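BH0493 protein (Bacillus halodurans C-125, PDB 2QEE) binds zinc and is probably a metal-dependent enzyme of the amidohydrolase superfamily. Local coordinates at residues M339-M344 against I380-D385; G37-W42 against D151-S156; V63-F68 against P269-A274; D284-L289 against F298-L303; Q103-D108 against L134-V139. All blocks are in the same frame, centred on the assembly; numbering follows the deposited sequence.

Interaction 4 alone is wholly buried: helix 284-292 lies on strand 298-302 through apolar groups. The others are partly buried, and their chemistry follows their place. Interaction 1 joins helices 333-347 and 363-388 by the one salt bridge made across any of these contacts; like interaction 4 it also touches the second subunit, and the nearest atoms of the two are about 5 Å apart. Interactions 2 and 3 each set one isoleucine, against helix 151-158 and against a 3-10 turn respectively, with interaction 2 nearer the zinc. Interaction 5, nested within the chain loops closed by both of these, packs two helix C-termini together; its centre lies across the chain's centre from interaction 4.

Interaction 1 (M339-M344 against I380-D385); sequences MTRMRM and IDKYDD
Arg341 and Asp381 form the salt bridge of this contact, with both terminal nitrogens of the guanidinium directed at one carboxylate oxygen. NH2 of Arg341 makes the stronger bond, 2.8 Å to Asp381 OD2, while NH1 of Arg341 adds a weak one to the same OD2 at 3.0 Å. The oxygen lies at the guanidinium edge and is met on its anti side but well out of the carboxylate plane, and the two flat groups are turned 56° apart. With CG beside the backbone N (chi1 -71°) and an extended chain beyond, Arg341 reaches the neighbouring helix, and Asn337 holds its NE. Asp381 spends its other oxygen on Arg8. A leucine in place of Arg341 would probably leave Asp381 OD2 without its cationic mate in this contact. Lys382 NZ stands 5.0 Å from Arg341 NH1, yet turns to Glu345 for its own salt bridge. Its aliphatic part serves the packing: Met344 SD rests 3.7 Å from Lys382 CG, the two chains passing in opposite directions. The axes of the two segments approach to 11.7 Å at an inclination of 34°, hence the long side chains that span between them. Arg341 also packs on Glu334 of the second subunit. Each cation has its own carboxylate, Asp381 for Arg341 and Glu345 for Lys382, so the like charges are probably largely offset.

Interaction 2 (G37-W42 against D151-S156); sequences GEILLW and DNERIS
The carboxamide of Asn152 turns its oxygen toward Ile39, but Asn152 OD1 is modelled too close to Ile39 CG2 for the details of that approach to be trusted. A second flat group, the guanidinium of Arg154, is met at its edge within the same helical turn. Arg154 NH2 bonds Asp151 OD1 at 2.8 Å and Arg154 NH1 bonds the same Asp151 OD1 at 3.1 Å, an end-on grip on a single oxygen that lies 2° out of the guanidinium plane. Asp151 OD1 also meets Arg186, and Arg154 NH1 reaches the carbonyl of Pro148, tying the first turn of the helix to both. Residues 37-42 belong to the loop that follows strand 24-26 and the zinc ligands His28 and His30, consistent with the His-X-His element after the first barrel strand of amidohydrolases; helix 151-158 comes after strand 139-143, which pairs with strand 24-26. The sounder apolar touch across the contact is Ile39 CD1 on Glu153 CG, 3.8 Å apart, the side chains crossing at about a right angle. CG1 of Ile39 sits between its backbone N and carbonyl carbon (chi1 46°), which carries CD1 out to the helix. Phe32 packs against both Ile39 and Glu153. The carboxylate of Glu153 accepts from the backbone N of Asp147, and the Glu153 side chain lies about 7 Å from that of His30.

Interaction 3 (V63-F68 against P269-A274); sequences VSIEAF and PALGDA
Immediately before Ile65, the residue that meets Ala270 and Leu271, Ser64 caps the helix: Ser64 OG accepts from Ala67 N at 2.9 Å, a fairly straight N-cap bond of 162°. This caps the first turn, from which Ile65 projects toward the 3-10 turn 269-274. The two branches of Ile65 part there. CG1 stands anti to the backbone N (chi1 -169°) and passes 3.6 Å from Ala270 O, an oxygen bonded by the indole N-H of Trp69; CD1 continues to Leu271 CD2, 3.7 Å away and crossing it at about a right angle. The other branch, CG2 of Ile65, touches Ala270 CB at 4.0 Å. Were Ile65 cut back to an alanine, a gap would probably open beside Leu271 CD2 and Ala270 CB would lose its contact with the CG2 branch. Met58 of helix 51-58 packs on both Ile65 and Leu271, so helix 65-70 meets the connection between strands 257-264 and 277-278 beside that helix, with Leu271 also against Lys317 of the third subunit.

Interaction 4 (D284-L289 against F298-L303); sequences DGVEHL and FLVTML
Apolar touches between Val286 and Val300 and between Leu289 and Phe298 carry this contact. The valines meet loosely, methyl to methyl, Val286 CG1 standing 4.3 Å from Val300 CG2. Leu289 and Phe298 fit more closely: Leu289 CB lies 4.0 Å from Phe298 CE1 and is scarcely farther from CZ. The phenyl CG is anti to its carbonyl carbon (chi1 -60°), carrying the ring out from the strand to the backbone of the helix. A second kind of contact follows, between ring carbon and backbone oxygen. Leu289 O approaches the ring obliquely, 3.8 Å from Phe298 CE2 and 3.9 Å from Phe298 CZ, a van der Waals contact in which the far end of the ring lies against both the CB and the carbonyl of one residue. No hydrogen bond passes between the segments; the helix bonds within itself and the strand with its sheet neighbours. In the helix, His288 N bonds Asp284 O at 2.9 Å, whereas Phe298 and Val300 of the strand pair through their backbones with Met322. Glu287 forms a salt bridge with Lys264 of the second subunit. Helix 284-292 is the crossover helix between parallel strands 257-264 and 298-302, a beta-alpha-beta unit as in the barrel of amidohydrolases. Met259 of the first strand packs on Leu289 and Val300, while Leu314 and Leu311 of helix 308-317 close on Val286 and Val300 respectively.

Interaction 5 (Q103-D108 against L134-V139); sequences QGLGLD and LQLANV
Leu136 extends toward Gly104 and Leu105 because its CG lies beside its own backbone N, anti to the carbonyl carbon (chi1 -75°), and Leu105 uses nearly the same first torsion (chi1 -71°) to swing CD2 back to it. Leu136 CD1 thereby comes 3.9 Å from Leu105 CD2, the two side chains crossing at about a right angle. The fork of Leu136 also brackets the carbonyl of Gly104: CD1 of Leu136 is 3.3 Å and CD2 of Leu136 is 3.4 Å from Gly104 O. Gly104 has no side chain to put between the backbones, and its CA lies 6.9 Å from Leu136 CA. Both segments are helix C-termini ended by Schellman motifs, at Gly106 and at Asn138. Gly106 N bonds back to Gln103 O at 3.0 Å, and a CB at its backbone angles would jam against the preceding carbonyl oxygen; at the end of helix 126-136, Val139 N returns to Leu134 O at 2.9 Å before strand 139-143 sets off. Helices 93-104 and 126-136 thus end side by side next to helix 363-388, whose Ile365 meets Leu105 and whose Leu364 meets Leu134 and Ala137, while Tyr120 and Phe121 of helix 114-122 also pack on Leu105.

Interaction 1 (M339-M344 against I380-D385)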
# COMPACT_ATOMS: atom_id res chain seq x y z
N MET C 339 1.19 -5.18 7.66
CA MET C 339 0.84 -4.37 8.80
C MET C 339 1.76 -4.70 9.98
O MET C 339 2.21 -3.80 10.65
CB MET C 339 -0.62 -4.66 9.18
CG MET C 339 -1.63 -3.91 8.28
SD MET C 339 -3.33 -4.39 8.80
CE MET C 339 -3.35 -3.69 10.48
N THR C 340 1.97 -5.98 10.26
CA THR C 340 2.76 -6.42 11.41
C THR C 340 4.21 -5.92 11.28
O THR C 340 4.82 -5.50 12.24
CB THR C 340 2.61 -7.95 11.61
OG1 THR C 340 1.20 -8.26 11.80
CG2 THR C 340 3.38 -8.46 12.84
N ARG C 341 4.75 -5.97 10.06
CA ARG C 341 6.11 -5.49 9.82
C ARG C 341 6.21 -3.98 10.02
O ARG C 341 7.13 -3.50 10.68
CB ARG C 341 6.57 -5.92 8.40
CG ARG C 341 6.82 -7.43 8.35
CD ARG C 341 7.18 -7.95 6.99
NE ARG C 341 7.41 -9.41 7.09
CZ ARG C 341 8.59 -9.95 7.47
NH1 ARG C 341 9.68 -9.16 7.72
NH2 ARG C 341 8.70 -11.25 7.58
N MET C 342 5.29 -3.21 9.44
CA MET C 342 5.28 -1.75 9.61
C MET C 342 5.17 -1.39 11.10
O MET C 342 5.91 -0.56 11.61
CB MET C 342 4.13 -1.05 8.84
CG MET C 342 4.30 -1.14 7.29
SD MET C 342 3.05 -0.10 6.51
CE MET C 342 1.49 -0.98 6.80
N ARG C 343 4.28 -2.12 11.77
CA ARG C 343 4.06 -1.86 13.19
C ARG C 343 5.34 -2.15 14.01
O ARG C 343 5.75 -1.35 14.83
CB ARG C 343 2.90 -2.70 13.69
CG ARG C 343 1.57 -2.14 13.17
CD ARG C 343 0.47 -3.14 13.40
NE ARG C 343 -0.82 -2.51 13.13
CZ ARG C 343 -1.97 -3.09 13.49
NH1 ARG C 343 -1.95 -4.28 14.06
NH2 ARG C 343 -3.15 -2.45 13.34
N MET C 344 5.96 -3.29 13.80
CA MET C 344 7.12 -3.66 14.59
C MET C 344 8.26 -2.73 14.23
O MET C 344 9.04 -2.37 15.09
CB MET C 344 7.51 -5.10 14.34
CG MET C 344 8.53 -5.60 15.47
SD MET C 344 8.67 -7.37 15.51
CE MET C 344 7.08 -7.79 16.29
N ILE C 380 10.98 -13.63 13.87
CA ILE C 380 12.23 -14.34 13.47
C ILE C 380 13.13 -13.33 12.68
O ILE C 380 14.31 -13.13 13.01
CB ILE C 380 11.95 -15.66 12.69
CG1 ILE C 380 11.37 -16.70 13.65
CG2 ILE C 380 13.26 -16.17 12.10
CD1 ILE C 380 10.60 -17.91 12.97
N ASP C 381 12.54 -12.66 11.69
CA ASP C 381 13.32 -11.68 10.90
C ASP C 381 13.87 -10.55 11.78
O ASP C 381 15.03 -10.13 11.61
CB ASP C 381 12.41 -11.06 9.83
CG ASP C 381 12.35 -11.91 8.55
OD1 ASP C 381 13.17 -12.88 8.39
OD2 ASP C 381 11.48 -11.61 7.68
N LYS C 382 13.02 -10.02 12.68
CA LYS C 382 13.45 -8.88 13.52
C LYS C 382 14.52 -9.28 14.54
O LYS C 382 15.48 -8.55 14.74
CB LYS C 382 12.24 -8.21 14.20
CG LYS C 382 11.60 -7.11 13.33
CD LYS C 382 11.09 -7.63 11.96
CE LYS C 382 10.44 -6.49 11.08
NZ LYS C 382 11.56 -5.60 10.63
N TYR C 383 14.36 -10.44 15.18
CA TYR C 383 15.39 -10.95 16.05
C TYR C 383 16.65 -11.22 15.30
O TYR C 383 17.74 -10.87 15.78
CB TYR C 383 14.94 -12.20 16.79
CG TYR C 383 13.91 -11.93 17.87
CD1 TYR C 383 14.16 -10.99 18.91
CD2 TYR C 383 12.72 -12.67 17.90
CE1 TYR C 383 13.22 -10.81 19.94
CE2 TYR C 383 11.77 -12.47 18.92
CZ TYR C 383 12.04 -11.53 19.90
OH TYR C 383 11.07 -11.40 20.88
N ASP C 384 16.54 -11.84 14.12
CA ASP C 384 17.75 -12.14 13.34
C ASP C 384 18.51 -10.89 12.99
O ASP C 384 19.73 -10.87 13.05
CB ASP C 384 17.46 -12.95 12.09
CG ASP C 384 18.73 -13.62 11.51
OD1 ASP C 384 19.56 -14.10 12.30
OD2 ASP C 384 18.84 -13.63 10.29
N ASP C 385 17.80 -9.82 12.62
CA ASP C 385 18.48 -8.57 12.30
C ASP C 385 19.29 -8.02 13.46
O ASP C 385 20.38 -7.51 13.23
CB ASP C 385 17.45 -7.54 11.80
CG ASP C 385 17.03 -7.81 10.33
OD1 ASP C 385 17.65 -8.68 9.63
OD2 ASP C 385 16.12 -7.12 9.84

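Interaction 2 (G37-W42 against D151-S156)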
# COMPACT_ATOMS: atom_id res chain seq x y z
N GLY C 37 -25.90 -18.98 26.79
CA GLY C 37 -26.75 -19.80 25.88
C GLY C 37 -26.56 -19.70 24.37
O GLY C 37 -25.44 -19.61 23.88
N GLU C 38 -27.68 -19.75 23.64
CA GLU C 38 -27.71 -19.86 22.17
C GLU C 38 -26.98 -18.75 21.39
O GLU C 38 -26.65 -18.98 20.22
CB GLU C 38 -29.16 -19.94 21.65
CG GLU C 38 -29.94 -21.20 22.07
CD GLU C 38 -29.40 -22.52 21.50
OE1 GLU C 38 -30.17 -23.51 21.47
OE2 GLU C 38 -28.22 -22.57 21.08
N ILE C 39 -26.79 -17.59 22.00
CA ILE C 39 -26.06 -16.50 21.31
C ILE C 39 -24.58 -16.85 21.09
O ILE C 39 -23.94 -16.24 20.24
CB ILE C 39 -26.10 -15.11 22.01
CG1 ILE C 39 -25.81 -15.21 23.50
CG2 ILE C 39 -27.42 -14.42 21.76
CD1 ILE C 39 -25.61 -13.81 24.11
N LEU C 40 -24.05 -17.80 21.86
CA LEU C 40 -22.74 -18.41 21.50
C LEU C 40 -22.93 -19.34 20.32
O LEU C 40 -23.51 -20.46 20.44
CB LEU C 40 -22.13 -19.17 22.71
CG LEU C 40 -20.81 -19.90 22.39
CD1 LEU C 40 -19.68 -18.89 22.13
CD2 LEU C 40 -20.37 -20.80 23.56
N LEU C 41 -22.41 -18.90 19.15
CA LEU C 41 -22.53 -19.68 17.91
C LEU C 41 -21.37 -20.64 17.79
O LEU C 41 -20.22 -20.25 18.02
CB LEU C 41 -22.53 -18.76 16.67
CG LEU C 41 -23.65 -17.70 16.68
CD1 LEU C 41 -23.58 -16.86 15.41
CD2 LEU C 41 -25.08 -18.36 16.81
N TRP C 42 -21.67 -21.89 17.43
CA TRP C 42 -20.65 -22.91 17.19
C TRP C 42 -21.13 -24.04 16.33
O TRP C 42 -22.33 -24.27 16.24
CB TRP C 42 -20.05 -23.49 18.46
CG TRP C 42 -20.99 -24.21 19.45
CD1 TRP C 42 -21.82 -23.64 20.36
CD2 TRP C 42 -21.06 -25.63 19.66
NE1 TRP C 42 -22.46 -24.63 21.13
CE2 TRP C 42 -22.02 -25.86 20.71
CE3 TRP C 42 -20.44 -26.74 19.07
CZ2 TRP C 42 -22.32 -27.15 21.18
CZ3 TRP C 42 -20.79 -28.04 19.51
CH2 TRP C 42 -21.72 -28.22 20.56
N ASP C 151 -31.86 -7.20 22.90
CA ASP C 151 -32.81 -7.85 23.84
C ASP C 151 -32.37 -9.23 24.32
O ASP C 151 -32.46 -9.55 25.51
CB ASP C 151 -34.21 -7.94 23.21
CG ASP C 151 -34.83 -6.57 22.94
OD1 ASP C 151 -34.34 -5.53 23.44
OD2 ASP C 151 -35.83 -6.55 22.19
N ASN C 152 -31.91 -10.06 23.39
CA ASN C 152 -31.45 -11.39 23.73
C ASN C 152 -30.12 -11.47 24.50
O ASN C 152 -29.79 -12.51 25.08
CB ASN C 152 -31.40 -12.27 22.50
CG ASN C 152 -30.94 -13.68 22.82
OD1 ASN C 152 -29.81 -14.04 22.52
ND2 ASN C 152 -31.80 -14.46 23.49
N GLU C 153 -29.35 -10.40 24.53
CA GLU C 153 -28.19 -10.38 25.41
C GLU C 153 -28.55 -9.72 26.72
O GLU C 153 -28.11 -10.15 27.79
CB GLU C 153 -27.04 -9.60 24.77
CG GLU C 153 -26.48 -10.14 23.46
CD GLU C 153 -25.34 -9.24 22.97
OE1 GLU C 153 -25.25 -9.04 21.71
OE2 GLU C 153 -24.58 -8.74 23.88
N ARG C 154 -29.30 -8.62 26.64
CA ARG C 154 -29.63 -7.81 27.81
C ARG C 154 -30.24 -8.70 28.94
O ARG C 154 -29.91 -8.52 30.12
CB ARG C 154 -30.55 -6.63 27.42
CG ARG C 154 -30.63 -5.55 28.52
CD ARG C 154 -31.36 -4.25 28.11
NE ARG C 154 -32.72 -4.51 27.70
CZ ARG C 154 -33.08 -4.77 26.45
NH1 ARG C 154 -32.15 -4.80 25.50
NH2 ARG C 154 -34.35 -4.99 26.15
N ILE C 155 -31.02 -9.69 28.55
CA ILE C 155 -31.74 -10.59 29.49
C ILE C 155 -30.82 -11.29 30.51
O ILE C 155 -31.04 -11.20 31.75
CB ILE C 155 -32.59 -11.64 28.73
CG1 ILE C 155 -33.75 -10.93 28.00
CG2 ILE C 155 -33.18 -12.64 29.70
CD1 ILE C 155 -34.76 -11.85 27.26
N SER C 156 -29.80 -11.96 29.99
CA SER C 156 -28.84 -12.67 30.83
C SER C 156 -28.23 -11.71 31.86
O SER C 156 -28.08 -12.05 33.04
CB SER C 156 -27.76 -13.34 29.97
OG SER C 156 -28.34 -14.26 29.05

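Interaction 3 (V63-F68 against P269-A274)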
# COMPACT_ATOMS: atom_id res chain seq x y z
N VAL C 63 -28.13 -19.38 -7.17
CA VAL C 63 -29.20 -19.26 -6.19
C VAL C 63 -29.37 -17.77 -5.82
O VAL C 63 -28.37 -17.06 -5.56
CB VAL C 63 -28.89 -20.13 -4.93
CG1 VAL C 63 -29.85 -19.86 -3.78
CG2 VAL C 63 -28.90 -21.62 -5.27
N SER C 64 -30.60 -17.28 -5.80
CA SER C 64 -30.83 -15.87 -5.47
C SER C 64 -30.60 -15.60 -4.00
O SER C 64 -30.74 -16.49 -3.16
CB SER C 64 -32.27 -15.47 -5.84
OG SER C 64 -33.16 -15.87 -4.81
N ILE C 65 -30.30 -14.36 -3.65
CA ILE C 65 -30.13 -14.01 -2.24
C ILE C 65 -31.38 -14.33 -1.40
O ILE C 65 -31.26 -14.83 -0.26
CB ILE C 65 -29.62 -12.52 -2.01
CG1 ILE C 65 -29.21 -12.29 -0.55
CG2 ILE C 65 -30.65 -11.48 -2.43
CD1 ILE C 65 -28.04 -13.25 -0.05
N GLU C 66 -32.56 -14.05 -1.95
CA GLU C 66 -33.83 -14.38 -1.28
C GLU C 66 -33.92 -15.89 -1.02
O GLU C 66 -34.25 -16.32 0.08
CB GLU C 66 -35.03 -13.88 -2.12
CG GLU C 66 -35.04 -12.37 -2.37
CD GLU C 66 -34.01 -11.91 -3.43
OE1 GLU C 66 -33.67 -12.71 -4.34
OE2 GLU C 66 -33.57 -10.74 -3.35
N ALA C 67 -33.60 -16.70 -2.03
CA ALA C 67 -33.70 -18.14 -1.89
C ALA C 67 -32.71 -18.58 -0.82
O ALA C 67 -33.02 -19.43 0.01
CB ALA C 67 -33.44 -18.84 -3.21
N PHE C 68 -31.51 -17.96 -0.81
CA PHE C 68 -30.49 -18.30 0.19
C PHE C 68 -31.00 -18.10 1.63
O PHE C 68 -30.89 -18.99 2.48
CB PHE C 68 -29.18 -17.52 -0.07
CG PHE C 68 -28.09 -17.84 0.92
CD1 PHE C 68 -27.29 -18.97 0.73
CD2 PHE C 68 -27.90 -17.05 2.05
CE1 PHE C 68 -26.31 -19.30 1.70
CE2 PHE C 68 -26.92 -17.38 2.99
CZ PHE C 68 -26.13 -18.49 2.81
N PRO C 269 -27.75 -3.93 1.13
CA PRO C 269 -28.57 -4.32 2.29
C PRO C 269 -29.02 -5.77 2.31
O PRO C 269 -29.05 -6.36 3.39
CB PRO C 269 -29.79 -3.39 2.19
CG PRO C 269 -29.22 -2.14 1.52
CD PRO C 269 -28.32 -2.75 0.44
N ALA C 270 -29.31 -6.36 1.13
CA ALA C 270 -29.89 -7.71 1.08
C ALA C 270 -28.90 -8.74 1.62
O ALA C 270 -29.30 -9.85 2.07
CB ALA C 270 -30.31 -8.08 -0.34
N LEU C 271 -27.60 -8.38 1.57
CA LEU C 271 -26.55 -9.27 2.10
C LEU C 271 -26.43 -9.32 3.62
O LEU C 271 -25.62 -10.09 4.13
CB LEU C 271 -25.16 -8.93 1.49
CG LEU C 271 -24.92 -9.41 0.06
CD1 LEU C 271 -23.47 -9.05 -0.43
CD2 LEU C 271 -25.19 -10.92 -0.06
N GLY C 272 -27.21 -8.50 4.34
CA GLY C 272 -27.18 -8.47 5.80
C GLY C 272 -25.79 -8.12 6.29
O GLY C 272 -25.19 -7.15 5.81
N ASP C 273 -25.28 -8.93 7.22
CA ASP C 273 -23.94 -8.75 7.79
C ASP C 273 -22.81 -8.81 6.75
O ASP C 273 -21.75 -8.25 6.99
CB ASP C 273 -23.69 -9.79 8.90
CG ASP C 273 -24.51 -9.52 10.16
OD1 ASP C 273 -24.98 -8.37 10.35
OD2 ASP C 273 -24.66 -10.44 10.99
N ALA C 274 -23.05 -9.47 5.61
CA ALA C 274 -22.10 -9.50 4.46
C ALA C 274 -22.19 -8.24 3.55
O ALA C 274 -21.59 -8.20 2.46
CB ALA C 274 -22.35 -10.78 3.61

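Interaction 4 (D284-L289 against F298-L303)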
# COMPACT_ATOMS: atom_id res chain seq x y z
N ASP C 284 -7.74 13.06 11.36
CA ASP C 284 -7.88 14.27 12.18
C ASP C 284 -8.62 14.05 13.51
O ASP C 284 -8.21 14.62 14.56
CB ASP C 284 -8.60 15.37 11.37
CG ASP C 284 -7.73 15.98 10.27
OD1 ASP C 284 -6.58 15.53 10.05
OD2 ASP C 284 -8.23 16.91 9.58
N GLY C 285 -9.72 13.29 13.47
CA GLY C 285 -10.57 13.16 14.68
C GLY C 285 -9.81 12.38 15.72
O GLY C 285 -9.94 12.65 16.94
N VAL C 286 -9.13 11.33 15.26
CA VAL C 286 -8.36 10.46 16.19
C VAL C 286 -7.21 11.26 16.79
O VAL C 286 -6.98 11.20 18.01
CB VAL C 286 -7.78 9.19 15.50
CG1 VAL C 286 -7.06 8.33 16.54
CG2 VAL C 286 -8.92 8.41 14.76
N GLU C 287 -6.50 12.01 15.95
CA GLU C 287 -5.44 12.91 16.38
C GLU C 287 -5.94 13.89 17.45
O GLU C 287 -5.31 14.06 18.52
CB GLU C 287 -4.91 13.68 15.15
CG GLU C 287 -3.73 14.58 15.49
CD GLU C 287 -3.51 15.64 14.44
OE1 GLU C 287 -3.63 15.32 13.23
OE2 GLU C 287 -3.17 16.79 14.80
N HIS C 288 -7.06 14.53 17.17
CA HIS C 288 -7.64 15.47 18.13
C HIS C 288 -7.97 14.82 19.48
O HIS C 288 -7.61 15.33 20.56
CB HIS C 288 -8.90 16.11 17.50
CG HIS C 288 -9.59 17.05 18.42
ND1 HIS C 288 -9.46 18.42 18.32
CD2 HIS C 288 -10.36 16.82 19.51
CE1 HIS C 288 -10.13 18.99 19.30
NE2 HIS C 288 -10.72 18.05 20.02
N LEU C 289 -8.63 13.67 19.42
CA LEU C 289 -9.01 12.93 20.62
C LEU C 289 -7.76 12.63 21.44
O LEU C 289 -7.74 12.89 22.63
CB LEU C 289 -9.76 11.66 20.24
CG LEU C 289 -11.26 11.86 19.88
CD1 LEU C 289 -11.87 10.61 19.23
CD2 LEU C 289 -12.05 12.24 21.17
N PHE C 298 -7.19 5.19 24.38
CA PHE C 298 -7.94 4.86 23.21
C PHE C 298 -7.32 3.63 22.55
O PHE C 298 -6.08 3.58 22.35
CB PHE C 298 -7.87 6.03 22.22
CG PHE C 298 -8.42 7.31 22.76
CD1 PHE C 298 -9.78 7.63 22.51
CD2 PHE C 298 -7.65 8.18 23.54
CE1 PHE C 298 -10.31 8.81 23.02
CE2 PHE C 298 -8.22 9.39 24.05
CZ PHE C 298 -9.55 9.66 23.76
N LEU C 299 -8.17 2.66 22.26
CA LEU C 299 -7.74 1.48 21.48
C LEU C 299 -8.27 1.73 20.08
O LEU C 299 -9.45 2.05 19.93
CB LEU C 299 -8.37 0.23 22.07
CG LEU C 299 -7.72 -0.30 23.35
CD1 LEU C 299 -8.82 -1.15 24.12
CD2 LEU C 299 -6.51 -1.20 23.02
N VAL C 300 -7.44 1.59 19.04
CA VAL C 300 -7.96 1.86 17.67
C VAL C 300 -7.52 0.78 16.72
O VAL C 300 -6.36 0.34 16.80
CB VAL C 300 -7.43 3.22 17.16
CG1 VAL C 300 -7.88 3.55 15.67
CG2 VAL C 300 -7.90 4.38 18.07
N THR C 301 -8.44 0.35 15.88
CA THR C 301 -8.14 -0.46 14.70
C THR C 301 -8.87 0.20 13.52
O THR C 301 -9.96 0.80 13.72
CB THR C 301 -8.52 -1.94 14.91
OG1 THR C 301 -7.83 -2.78 13.96
CG2 THR C 301 -10.05 -2.23 14.82
N MET C 302 -8.31 0.07 12.31
CA MET C 302 -8.91 0.78 11.16
C MET C 302 -9.11 -0.18 10.02
O MET C 302 -8.37 -1.16 9.89
CB MET C 302 -8.11 1.99 10.70
CG MET C 302 -8.05 3.09 11.79
SD MET C 302 -7.24 4.58 11.37
CE MET C 302 -8.66 5.41 10.49
N LEU C 303 -10.12 0.10 9.20
CA LEU C 303 -10.51 -0.92 8.22
C LEU C 303 -9.82 -0.79 6.84
O LEU C 303 -9.73 -1.80 6.10
CB LEU C 303 -12.04 -0.90 8.02
CG LEU C 303 -12.68 -2.07 7.28
CD1 LEU C 303 -12.39 -3.46 7.84
CD2 LEU C 303 -14.27 -1.83 7.26

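Interaction 5 (Q103-D108 against L134-V139)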
# COMPACT_ATOMS: atom_id res chain seq x y z
N GLN C 103 -9.38 -29.61 10.83
CA GLN C 103 -8.15 -30.34 11.13
C GLN C 103 -7.83 -30.24 12.64
O GLN C 103 -7.46 -31.24 13.28
CB GLN C 103 -7.00 -29.76 10.28
CG GLN C 103 -5.77 -30.66 10.29
CD GLN C 103 -4.58 -29.96 9.73
OE1 GLN C 103 -4.27 -28.80 10.11
NE2 GLN C 103 -3.89 -30.64 8.79
N GLY C 104 -7.94 -29.03 13.19
CA GLY C 104 -7.60 -28.78 14.60
C GLY C 104 -8.42 -29.68 15.50
O GLY C 104 -7.93 -30.17 16.53
N LEU C 105 -9.67 -29.91 15.11
CA LEU C 105 -10.62 -30.68 15.92
C LEU C 105 -10.41 -32.18 15.80
O LEU C 105 -11.11 -32.96 16.47
CB LEU C 105 -12.04 -30.29 15.51
CG LEU C 105 -12.51 -28.86 15.92
CD1 LEU C 105 -13.84 -28.60 15.18
CD2 LEU C 105 -12.69 -28.74 17.41
N GLY C 106 -9.44 -32.60 15.00
CA GLY C 106 -9.18 -34.01 14.77
C GLY C 106 -10.09 -34.56 13.69
O GLY C 106 -10.13 -35.79 13.48
N LEU C 107 -10.79 -33.68 12.97
CA LEU C 107 -11.53 -34.15 11.80
C LEU C 107 -10.60 -34.21 10.58
O LEU C 107 -9.46 -33.71 10.59
CB LEU C 107 -12.81 -33.36 11.58
CG LEU C 107 -13.67 -33.23 12.85
CD1 LEU C 107 -14.80 -32.30 12.76
CD2 LEU C 107 -14.27 -34.63 13.24
N ASP C 108 -11.06 -34.83 9.51
CA ASP C 108 -10.18 -35.05 8.39
C ASP C 108 -10.71 -34.35 7.12
O ASP C 108 -11.64 -34.82 6.49
CB ASP C 108 -10.06 -36.56 8.19
CG ASP C 108 -9.12 -36.94 7.08
OD1 ASP C 108 -8.39 -36.06 6.52
OD2 ASP C 108 -9.11 -38.16 6.77
N LEU C 134 -10.82 -23.63 23.30
CA LEU C 134 -9.86 -22.73 23.93
C LEU C 134 -8.51 -23.44 24.17
O LEU C 134 -7.44 -22.79 24.13
CB LEU C 134 -10.39 -22.20 25.27
CG LEU C 134 -11.64 -21.30 25.17
CD1 LEU C 134 -11.93 -20.65 26.55
CD2 LEU C 134 -11.43 -20.24 24.15
N GLN C 135 -8.57 -24.74 24.44
CA GLN C 135 -7.36 -25.53 24.61
C GLN C 135 -6.58 -25.63 23.29
O GLN C 135 -5.36 -25.32 23.22
CB GLN C 135 -7.73 -26.92 25.16
CG GLN C 135 -6.53 -27.72 25.54
CD GLN C 135 -5.82 -28.30 24.35
OE1 GLN C 135 -6.44 -28.89 23.46
NE2 GLN C 135 -4.49 -28.20 24.35
N LEU C 136 -7.28 -26.07 22.25
CA LEU C 136 -6.70 -26.20 20.89
C LEU C 136 -6.13 -24.91 20.35
O LEU C 136 -5.03 -24.92 19.74
CB LEU C 136 -7.71 -26.74 19.89
CG LEU C 136 -8.01 -28.22 19.98
CD1 LEU C 136 -9.24 -28.52 19.12
CD2 LEU C 136 -6.79 -29.04 19.56
N ALA C 137 -6.85 -23.80 20.55
CA ALA C 137 -6.39 -22.49 20.09
C ALA C 137 -5.43 -21.85 21.11
O ALA C 137 -4.92 -20.75 20.87
CB ALA C 137 -7.61 -21.55 19.79
N ASN C 138 -5.20 -22.49 22.28
CA ASN C 138 -4.40 -21.86 23.34
C ASN C 138 -4.81 -20.42 23.65
O ASN C 138 -3.97 -19.50 23.69
CB ASN C 138 -2.88 -21.94 23.02
CG ASN C 138 -2.03 -21.79 24.25
OD1 ASN C 138 -2.52 -21.77 25.40
ND2 ASN C 138 -0.72 -21.59 24.02
N VAL C 139 -6.12 -20.22 23.90
CA VAL C 139 -6.63 -18.91 24.28
C VAL C 139 -7.10 -18.98 25.75
O VAL C 139 -7.96 -19.80 26.10
CB VAL C 139 -7.80 -18.48 23.39
CG1 VAL C 139 -8.52 -17.24 23.95
CG2 VAL C 139 -7.30 -18.22 21.95